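Local structure of porphyranase B (Zobellia galactanivorans, 3JUU) at residues I55-G60 against T244-P249; T78-E83 against Y92-G97; S122-L127 against I146-G151; N117-S122 against G254-S259. The protein cleaves the sulfated algal polysaccharide porphyran at the linkages between beta-D-galactopyranose and alpha-L-galactopyranose-6-sulfate, releasing mostly disaccharides. One frame throughout, in Å; residues are numbered along the deposited sequence.

How the contacts relate
In this jelly-roll beta-sandwich of glycoside hydrolase family 16, contacts 1 and 3 hold residues of the probable substrate site, while contacts 2 and 4 join the neighbouring hairpin and loops. Contact 3 pairs strands 122-128 and 141-150, its centre about 5 Å from that of the chain, and carries Glu148, assigned as the proton donor. Contact 1 lies about 14 Å away, centre to centre, where two loops meet; its Tyr245 OH reaches Glu148 OE1. Contact 2 lies in the hairpin of strands 73-87 and 90-101, and its centre is about 11 Å from those of contacts 1 and 4. Along the chain, contacts 2 and 3 nest in series inside the loop closed by contact 1, whereas contacts 1 and 4 interleave.

Contact 1 of 4, residues I55-G60 against T244-P249; sequences IGRAPG and TYDWNP
Arg57, a likely substrate-binding residue, joins two loops at the substrate site of this family 16 beta-sandwich, lying against Thr244 and Tyr245 at the start of loop 244-249, whose type I turn runs from Tyr245 to Asn248. Its NH1 gives a fairly straight hydrogen bond to Thr244 O (2.9 Å, 163° at the hydrogen), with the acceptor in the guanidinium plane, at its edge. The same NH1 also forms a salt bridge with Glu243, another likely substrate-binding residue, so one nitrogen serves two partners and the rotation of the group is restrained. An extended second torsion (chi2 175°) sets Arg57 CD beside Asp246, 3.4 Å from its OD1. An alanine here would probably leave Thr244 O and Glu243 without this shared donor and open a gap beside Asp246. The Tyr245 ring approaches the guanidinium at a slant, the two planes 20° apart, and its OH is hydrogen-bonded to Glu148. Pro59, which follows a cis peptide bond, brings CD to 3.3 Å from Thr244 OG1. Water bridges the loops as well: one molecule donates to Ala58 O and to Asp246 OD1, with its oxygen 2.7 Å from that OD1.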
# COMPACT_ATOMS: atom_id res chain seq x y z
N ILE A 55 5.12 -6.58 -12.95
CA ILE A 55 5.85 -5.49 -13.61
C ILE A 55 5.07 -4.17 -13.69
O ILE A 55 5.65 -3.14 -14.04
CB ILE A 55 6.29 -5.93 -15.08
CG1 ILE A 55 5.08 -5.98 -16.00
CG2 ILE A 55 7.09 -7.27 -14.97
CD1 ILE A 55 5.48 -6.20 -17.48
N GLY A 56 3.77 -4.20 -13.35
CA GLY A 56 2.90 -3.05 -13.53
C GLY A 56 1.66 -3.36 -14.30
O GLY A 56 1.67 -4.26 -15.20
N ARG A 57 0.56 -2.70 -13.96
CA ARG A 57 -0.65 -2.86 -14.75
C ARG A 57 -0.52 -1.91 -15.94
O ARG A 57 -0.33 -0.69 -15.75
CB ARG A 57 -1.89 -2.50 -13.94
CG ARG A 57 -3.24 -2.60 -14.69
CD ARG A 57 -4.43 -2.33 -13.73
NE ARG A 57 -4.40 -3.15 -12.48
CZ ARG A 57 -4.03 -2.73 -11.28
NH1 ARG A 57 -3.59 -1.48 -11.03
NH2 ARG A 57 -4.09 -3.58 -10.25
N ALA A 58 -0.71 -2.42 -17.16
CA ALA A 58 -0.52 -1.46 -18.28
C ALA A 58 -1.57 -0.33 -18.16
O ALA A 58 -2.73 -0.56 -17.83
CB ALA A 58 -0.62 -2.18 -19.65
N PRO A 59 -1.21 0.91 -18.47
CA PRO A 59 0.02 1.33 -19.17
C PRO A 59 1.12 1.88 -18.22
O PRO A 59 2.03 2.55 -18.72
CB PRO A 59 -0.51 2.45 -20.09
CG PRO A 59 -1.55 3.19 -19.17
CD PRO A 59 -2.19 2.03 -18.32
N GLY A 60 1.05 1.59 -16.91
CA GLY A 60 2.07 2.12 -15.95
C GLY A 60 3.12 1.02 -15.57
O GLY A 60 2.76 -0.02 -14.94
N THR A 244 -0.98 2.48 -12.48
CA THR A 244 -2.24 2.98 -13.13
C THR A 244 -3.36 1.96 -12.77
O THR A 244 -3.14 0.73 -12.79
CB THR A 244 -2.04 3.04 -14.68
OG1 THR A 244 -1.44 1.79 -15.08
CG2 THR A 244 -1.04 4.22 -15.05
N TYR A 245 -4.52 2.48 -12.45
CA TYR A 245 -5.73 1.68 -12.32
C TYR A 245 -6.55 1.79 -13.61
O TYR A 245 -6.67 2.85 -14.18
CB TYR A 245 -6.60 2.34 -11.24
CG TYR A 245 -6.08 2.20 -9.85
CD1 TYR A 245 -5.87 0.96 -9.28
CD2 TYR A 245 -5.93 3.36 -9.04
CE1 TYR A 245 -5.50 0.83 -7.89
CE2 TYR A 245 -5.60 3.22 -7.71
CZ TYR A 245 -5.35 1.98 -7.16
OH TYR A 245 -5.02 1.93 -5.81
N ASP A 246 -7.15 0.68 -14.07
CA ASP A 246 -7.97 0.73 -15.29
C ASP A 246 -9.12 1.69 -15.18
O ASP A 246 -9.58 2.25 -16.20
CB ASP A 246 -8.55 -0.68 -15.53
CG ASP A 246 -7.49 -1.65 -16.10
OD1 ASP A 246 -6.31 -1.27 -16.38
OD2 ASP A 246 -7.83 -2.81 -16.22
N TRP A 247 -9.61 1.92 -13.94
CA TRP A 247 -10.81 2.72 -13.80
C TRP A 247 -10.49 4.20 -13.66
O TRP A 247 -11.42 5.01 -13.54
CB TRP A 247 -11.64 2.23 -12.57
CG TRP A 247 -10.78 1.95 -11.39
CD1 TRP A 247 -10.24 0.77 -11.02
CD2 TRP A 247 -10.40 2.90 -10.37
NE1 TRP A 247 -9.54 0.91 -9.86
CE2 TRP A 247 -9.64 2.19 -9.42
CE3 TRP A 247 -10.62 4.25 -10.20
CZ2 TRP A 247 -9.07 2.79 -8.29
CZ3 TRP A 247 -10.04 4.88 -9.05
CH2 TRP A 247 -9.29 4.14 -8.13
N ASN A 248 -9.18 4.54 -13.65
CA ASN A 248 -8.77 5.94 -13.61
C ASN A 248 -7.79 6.19 -14.79
O ASN A 248 -6.54 6.16 -14.61
CB ASN A 248 -8.12 6.28 -12.24
CG ASN A 248 -8.28 7.76 -11.88
OD1 ASN A 248 -7.28 8.42 -11.55
ND2 ASN A 248 -9.53 8.31 -12.01
N PRO A 249 -8.34 6.43 -15.98
CA PRO A 249 -7.53 6.45 -17.17
C PRO A 249 -6.64 7.70 -17.36
O PRO A 249 -6.68 8.64 -16.56
CB PRO A 249 -8.59 6.39 -18.33
CG PRO A 249 -9.87 6.90 -17.70
CD PRO A 249 -9.79 6.53 -16.27
O HOH W 1 0.51 0.19 -13.33
O HOH W 2 -4.46 0.76 -16.11
O HOH W 3 -4.52 -2.72 -17.80

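Contact 2 of 4, residues T78-E83 against Y92-G97; sequences TTMLPE and YTHGGG
Met80 lays its sulfur over one face of the His94 imidazole, SD standing 3.9 Å from the ring centroid and 17° off the ring normal, displaced toward the rim. Its CG is anti to the backbone N (chi1 -176°), and the chain then bends at both later torsions, bringing CE to 3.7 Å from His94 NE2. The two residues form a non-hydrogen-bonded antiparallel pair, which places both side chains on the same face of the sheet. The ring is also held through its nitrogens: ND1 shares a hydrogen bond of 2.7 Å with Thr93 OG1, which lies in the ring plane, and NE2 is bonded to Gly254 O of a loop far along the chain. A leucine in place of His94 would probably leave Gly254 O without this side-chain partner and deprive the methionine sulfur of its aromatic face. Thr79 and Gly95 make the neighbouring hydrogen-bonded pair, with Gly95 N to Thr79 O at 2.8 Å and the reverse bond alongside. Here glycine matters, since a CB on Gly95 would clash with Thr79 OG1. Leu81 N continues the ladder to Thr93 O, while its side chain turns toward strand 92-97, CD1 coming within 3.5 Å of Tyr92 O and CD2 within 3.6 Å of Gly95 N. A water donates to both Leu81 O and Thr93 O where the first strand nears its corner. The whole is an antiparallel beta hairpin of the jelly roll, twisted enough that the N-to-C directions of the short strand segments make 141° with each other.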
# COMPACT_ATOMS: atom_id res chain seq x y z
N THR A 78 6.08 9.50 -10.34
CA THR A 78 5.47 9.13 -11.62
C THR A 78 6.12 9.88 -12.78
O THR A 78 6.45 11.08 -12.65
CB THR A 78 4.01 9.49 -11.67
OG1 THR A 78 3.83 10.89 -11.48
CG2 THR A 78 3.13 8.70 -10.62
N THR A 79 6.24 9.18 -13.90
CA THR A 79 6.89 9.78 -15.11
C THR A 79 6.17 9.41 -16.38
O THR A 79 5.29 8.48 -16.41
CB THR A 79 8.38 9.35 -15.25
OG1 THR A 79 8.48 7.94 -15.37
CG2 THR A 79 9.23 9.79 -14.05
N MET A 80 6.44 10.18 -17.43
CA MET A 80 6.06 9.76 -18.77
C MET A 80 7.28 8.94 -19.27
O MET A 80 8.43 9.36 -19.11
CB MET A 80 5.79 10.97 -19.67
CG MET A 80 5.30 10.51 -21.06
SD MET A 80 3.60 9.90 -21.02
CE MET A 80 2.66 11.42 -20.74
N LEU A 81 7.08 7.74 -19.80
CA LEU A 81 8.26 7.04 -20.35
C LEU A 81 8.66 7.84 -21.65
O LEU A 81 7.82 8.36 -22.36
CB LEU A 81 7.87 5.62 -20.76
CG LEU A 81 7.27 4.72 -19.62
CD1 LEU A 81 6.90 3.33 -20.23
CD2 LEU A 81 8.25 4.61 -18.43
N PRO A 82 9.93 7.85 -21.96
CA PRO A 82 10.38 8.67 -23.08
C PRO A 82 9.97 8.03 -24.41
O PRO A 82 9.75 8.75 -25.41
CB PRO A 82 11.91 8.72 -22.88
CG PRO A 82 12.25 7.45 -22.05
CD PRO A 82 11.02 7.38 -21.10
N GLU A 83 9.75 6.73 -24.41
CA GLU A 83 9.12 6.06 -25.54
C GLU A 83 8.30 4.88 -24.98
O GLU A 83 8.61 4.38 -23.92
CB GLU A 83 10.20 5.59 -26.55
CG GLU A 83 11.07 4.47 -26.12
CD GLU A 83 12.31 4.40 -27.09
OE1 GLU A 83 12.09 4.02 -28.26
OE2 GLU A 83 13.45 4.79 -26.70
N TYR A 92 3.00 0.03 -22.53
CA TYR A 92 3.22 0.91 -21.35
C TYR A 92 3.70 2.28 -21.83
O TYR A 92 4.63 2.37 -22.70
CB TYR A 92 4.26 0.26 -20.48
CG TYR A 92 3.74 -1.00 -19.77
CD1 TYR A 92 3.30 -0.95 -18.42
CD2 TYR A 92 3.77 -2.23 -20.42
CE1 TYR A 92 2.80 -2.11 -17.79
CE2 TYR A 92 3.21 -3.38 -19.78
CZ TYR A 92 2.76 -3.32 -18.48
OH TYR A 92 2.25 -4.51 -17.87
N THR A 93 3.12 3.34 -21.26
CA THR A 93 3.49 4.69 -21.67
C THR A 93 3.93 5.50 -20.50
O THR A 93 4.50 6.58 -20.68
CB THR A 93 2.30 5.39 -22.27
OG1 THR A 93 1.16 5.26 -21.38
CG2 THR A 93 1.89 4.75 -23.61
N HIS A 94 3.67 5.00 -19.27
CA HIS A 94 3.98 5.80 -18.05
C HIS A 94 4.85 4.99 -17.10
O HIS A 94 4.80 3.71 -17.11
CB HIS A 94 2.68 6.18 -17.31
CG HIS A 94 1.85 7.20 -18.03
ND1 HIS A 94 1.19 6.94 -19.22
CD2 HIS A 94 1.59 8.50 -17.73
CE1 HIS A 94 0.52 8.01 -19.60
NE2 HIS A 94 0.79 8.99 -18.73
N GLY A 95 5.64 5.69 -16.27
CA GLY A 95 6.44 5.00 -15.24
C GLY A 95 5.84 5.20 -13.87
O GLY A 95 5.54 6.33 -13.51
N GLY A 96 5.67 4.11 -13.10
CA GLY A 96 5.32 4.22 -11.65
C GLY A 96 6.43 3.54 -10.90
O GLY A 96 7.61 3.60 -11.33
N GLY A 97 6.13 2.94 -9.73
CA GLY A 97 7.19 2.33 -8.99
C GLY A 97 6.59 1.34 -8.00
O GLY A 97 5.39 1.42 -7.63
O HOH W 4 5.42 7.21 -23.19

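Contact 3 of 4, residues S122-L127 against I146-G151; sequences SSTFWL and IQESVG
A single carbonyl, Phe125 O, receives two backbone N-H groups, those of Ile146 (2.9 Å) and Gln147 (3.0 Å), because both residues face Phe125 in a classic beta bulge. The bulge interrupts an antiparallel pairing in the beta-sandwich, between strand segments whose N-to-C directions lie 171° apart, and both donors lie in the carbonyl plane. Past this irregularity the register is regular: Phe125 N bonds to Gln147 O, and Ser123 N to Ser149 O, while the return bond from Ser149 N to Ser123 O is weak. CA-H groups supplement the ladder, Thr124 CA lying 3.2 Å from Gln147 O.

On the side of Phe125, the ring carries the packing: chi1 of 179° puts CG anti to the backbone N, and the ring's turn about chi2 (48°) brings CE2 to 3.6 Å from Ile146 CD1, the side chains crossing at a slant. Leu127 CD1 adds a looser contact to the same methyl group. Gln147, on the Phe125 face as well, leads its amide away to Asn168 and Thr166.

The other face carries Thr124 and Glu148, the residue assigned as the proton donor of the hydrolase. Their pairing is non-hydrogen-bonded, and Glu148 OE1 is hydrogen-bonded to Tyr245 OH from the nearby loop. Thr124 OG1 is held by Val241 O and receives a weak bond from Trp126 NE1, in the plane of the indole. With CG2 anti to the carbonyl carbon, the threonine methyl meets the acid's stem, Thr124 CG2 resting 3.9 Å from Glu148 CG.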
# COMPACT_ATOMS: atom_id res chain seq x y z
N SER A 122 -1.80 5.91 -8.71
CA SER A 122 -2.12 5.62 -7.32
C SER A 122 -1.03 6.02 -6.33
O SER A 122 0.17 6.32 -6.71
CB SER A 122 -2.39 4.10 -7.23
OG SER A 122 -1.14 3.39 -7.22
N SER A 123 -1.42 6.05 -5.05
CA SER A 123 -0.46 6.07 -3.94
C SER A 123 -0.97 5.08 -2.89
O SER A 123 -2.11 5.24 -2.48
CB SER A 123 -0.47 7.45 -3.30
OG SER A 123 0.02 8.42 -4.21
N THR A 124 -0.21 4.01 -2.59
CA THR A 124 -0.80 2.89 -1.87
C THR A 124 0.12 2.37 -0.79
O THR A 124 1.39 2.56 -0.83
CB THR A 124 -1.14 1.72 -2.83
OG1 THR A 124 0.08 1.13 -3.34
CG2 THR A 124 -2.03 2.20 -4.05
N PHE A 125 -0.49 1.66 0.15
CA PHE A 125 0.27 1.02 1.22
C PHE A 125 -0.57 -0.21 1.61
O PHE A 125 -1.78 -0.02 1.93
CB PHE A 125 0.31 1.98 2.42
CG PHE A 125 1.05 1.43 3.62
CD1 PHE A 125 2.34 0.85 3.48
CD2 PHE A 125 0.47 1.47 4.91
CE1 PHE A 125 3.02 0.36 4.62
CE2 PHE A 125 1.16 0.99 6.06
CZ PHE A 125 2.40 0.40 5.93
N TRP A 126 0.01 -1.41 1.52
CA TRP A 126 -0.79 -2.66 1.60
C TRP A 126 0.06 -3.87 1.92
O TRP A 126 1.32 -3.76 1.93
CB TRP A 126 -1.71 -2.86 0.38
CG TRP A 126 -1.04 -2.76 -1.02
CD1 TRP A 126 -0.56 -1.60 -1.58
CD2 TRP A 126 -0.78 -3.81 -1.95
NE1 TRP A 126 -0.06 -1.89 -2.86
CE2 TRP A 126 -0.19 -3.23 -3.10
CE3 TRP A 126 -1.07 -5.21 -1.96
CZ2 TRP A 126 0.26 -3.97 -4.23
CZ3 TRP A 126 -0.69 -5.97 -3.10
CH2 TRP A 126 -0.04 -5.34 -4.25
N LEU A 127 -0.62 -5.00 2.15
CA LEU A 127 0.04 -6.27 2.50
C LEU A 127 -0.54 -7.29 1.58
O LEU A 127 -1.76 -7.24 1.30
CB LEU A 127 -0.37 -6.68 3.98
CG LEU A 127 0.39 -5.84 5.03
CD1 LEU A 127 -0.35 -5.70 6.40
CD2 LEU A 127 1.76 -6.50 5.24
N ILE A 146 -4.27 -0.98 3.06
CA ILE A 146 -4.36 -0.11 4.19
C ILE A 146 -4.79 1.25 3.68
O ILE A 146 -5.75 1.88 4.20
CB ILE A 146 -3.01 -0.07 4.97
CG1 ILE A 146 -2.64 -1.45 5.36
CG2 ILE A 146 -3.08 0.96 6.17
CD1 ILE A 146 -1.23 -1.61 5.67
N GLN A 147 -4.12 1.74 2.60
CA GLN A 147 -4.61 2.93 1.95
C GLN A 147 -4.39 2.79 0.43
O GLN A 147 -3.30 2.37 -0.02
CB GLN A 147 -3.90 4.21 2.48
CG GLN A 147 -4.03 5.49 1.67
CD GLN A 147 -5.47 6.03 1.58
OE1 GLN A 147 -6.42 5.24 1.58
NE2 GLN A 147 -5.63 7.37 1.50
N GLU A 148 -5.40 3.13 -0.34
CA GLU A 148 -5.22 3.30 -1.80
C GLU A 148 -5.83 4.64 -2.13
O GLU A 148 -6.90 4.99 -1.64
CB GLU A 148 -5.93 2.21 -2.62
CG GLU A 148 -5.32 0.84 -2.42
CD GLU A 148 -6.04 -0.21 -3.19
OE1 GLU A 148 -5.79 -0.26 -4.43
OE2 GLU A 148 -6.84 -0.96 -2.54
N SER A 149 -5.10 5.43 -2.90
CA SER A 149 -5.54 6.80 -3.21
C SER A 149 -5.17 7.07 -4.66
O SER A 149 -4.31 6.36 -5.21
CB SER A 149 -4.79 7.82 -2.26
OG SER A 149 -5.36 9.12 -2.53
N VAL A 150 -5.83 8.05 -5.27
CA VAL A 150 -5.25 8.74 -6.45
C VAL A 150 -5.27 10.24 -6.16
O VAL A 150 -6.03 10.72 -5.26
CB VAL A 150 -6.05 8.43 -7.78
CG1 VAL A 150 -6.01 6.94 -8.11
CG2 VAL A 150 -7.54 8.99 -7.76
N GLY A 151 -4.52 11.01 -6.96
CA GLY A 151 -4.46 12.45 -6.74
C GLY A 151 -5.37 13.21 -7.72
O GLY A 151 -5.66 14.38 -7.46

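Contact 4 of 4, residues N117-S122 against G254-S259; sequences NKTFMS and GGMTGS
Met256 bends at its second and third torsions (chi2 -70°, chi3 126°), the latter far from a staggered value, and this carries its terminal CE in among Phe120, Met121 and Thr119. That one methyl lies 3.6 Å from Phe120 CE2, 3.8 Å from Met121 SD and 3.8 Å from Thr119 CB, and the methionine crosses both the phenylalanine and Met121 at about a right angle. Met121 itself covers one face of the Phe120 ring, its CG over the centre. Gly255 packs close to the same ring: its CA is 4.2 Å from Phe120 CD2, and a CB there would clash with that carbon. The polar link between the two loops runs through water, which accepts from Phe120 N and donates to Gly255 O, sitting at the ring edge in its plane. Loop 117-122 is shaped from within. Asn117 OD1 accepts from Thr119 N on a lone pair at 3.0 Å and from Thr119 OG1 above the carbonyl plane, while Thr119 OG1 in turn accepts from Met121 N. Consecutive Asx and ST turns of this kind shape the loop that leads into strand 122-128, and the loop before helix 260-263 packs against that loop in this jelly-roll sandwich.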
# COMPACT_ATOMS: atom_id res chain seq x y z
N ASN A 117 0.77 11.36 -4.31
CA ASN A 117 1.02 12.19 -5.52
C ASN A 117 -0.27 12.81 -5.98
O ASN A 117 -1.32 12.29 -5.71
CB ASN A 117 1.78 11.43 -6.62
CG ASN A 117 0.94 10.38 -7.31
OD1 ASN A 117 -0.03 10.71 -8.00
ND2 ASN A 117 1.33 9.12 -7.17
N LYS A 118 -0.17 13.93 -6.70
CA LYS A 118 -1.32 14.67 -7.23
C LYS A 118 -1.61 14.33 -8.73
O LYS A 118 -1.97 15.21 -9.55
CB LYS A 118 -0.96 16.16 -7.10
CG LYS A 118 -2.16 17.06 -7.28
CD LYS A 118 -1.68 18.56 -6.95
CE LYS A 118 -2.87 19.47 -7.15
NZ LYS A 118 -2.53 20.89 -6.94
N THR A 119 -1.46 13.07 -9.10
CA THR A 119 -1.66 12.61 -10.49
C THR A 119 -2.76 11.53 -10.56
O THR A 119 -3.33 11.10 -9.53
CB THR A 119 -0.40 11.96 -11.14
OG1 THR A 119 -0.25 10.59 -10.72
CG2 THR A 119 0.89 12.74 -10.77
N PHE A 120 -3.09 11.15 -11.77
CA PHE A 120 -4.11 10.08 -11.93
C PHE A 120 -3.64 8.69 -11.48
O PHE A 120 -4.50 7.74 -11.44
CB PHE A 120 -4.54 10.03 -13.43
CG PHE A 120 -3.53 9.35 -14.35
CD1 PHE A 120 -3.79 8.06 -14.85
CD2 PHE A 120 -2.37 10.01 -14.77
CE1 PHE A 120 -2.90 7.39 -15.69
CE2 PHE A 120 -1.47 9.39 -15.65
CZ PHE A 120 -1.70 8.05 -16.11
N MET A 121 -2.34 8.52 -11.18
CA MET A 121 -1.74 7.25 -10.72
C MET A 121 -1.86 7.14 -9.20
O MET A 121 -2.16 8.08 -8.54
CB MET A 121 -0.26 7.15 -11.18
CG MET A 121 -0.26 7.05 -12.71
SD MET A 121 1.40 6.96 -13.46
CE MET A 121 2.12 5.40 -12.79
N SER A 122 -1.80 5.91 -8.71
CA SER A 122 -2.12 5.62 -7.32
C SER A 122 -1.03 6.02 -6.33
O SER A 122 0.17 6.32 -6.71
CB SER A 122 -2.39 4.10 -7.23
OG SER A 122 -1.14 3.39 -7.22
N GLY A 254 -1.80 13.78 -20.90
CA GLY A 254 -0.89 12.73 -20.45
C GLY A 254 -0.75 12.60 -18.92
O GLY A 254 -0.20 11.61 -18.44
N GLY A 255 -1.16 13.61 -18.17
CA GLY A 255 -1.28 13.52 -16.71
C GLY A 255 0.04 13.74 -15.99
O GLY A 255 0.08 13.71 -14.74
N MET A 256 1.13 14.04 -16.72
CA MET A 256 2.46 14.16 -16.10
C MET A 256 3.11 15.56 -16.18
O MET A 256 4.36 15.68 -16.07
CB MET A 256 3.40 13.12 -16.73
CG MET A 256 2.95 11.64 -16.46
SD MET A 256 3.23 11.28 -14.67
CE MET A 256 1.53 10.68 -14.18
N THR A 257 2.30 16.60 -16.30
CA THR A 257 2.80 17.99 -16.40
C THR A 257 3.11 18.60 -15.02
O THR A 257 3.66 19.71 -14.93
CB THR A 257 1.76 18.94 -17.09
OG1 THR A 257 0.56 19.05 -16.27
CG2 THR A 257 1.41 18.35 -18.41
N GLY A 258 2.77 17.90 -13.94
CA GLY A 258 3.00 18.45 -12.58
C GLY A 258 4.48 18.59 -12.24
O GLY A 258 5.37 17.95 -12.84
N SER A 259 4.75 19.39 -11.20
CA SER A 259 6.10 19.43 -10.62
C SER A 259 6.59 18.06 -10.13
O SER A 259 5.77 17.12 -9.95
CB SER A 259 6.09 20.38 -9.44
OG SER A 259 5.28 19.83 -8.40
O HOH W 5 -2.44 13.16 -13.63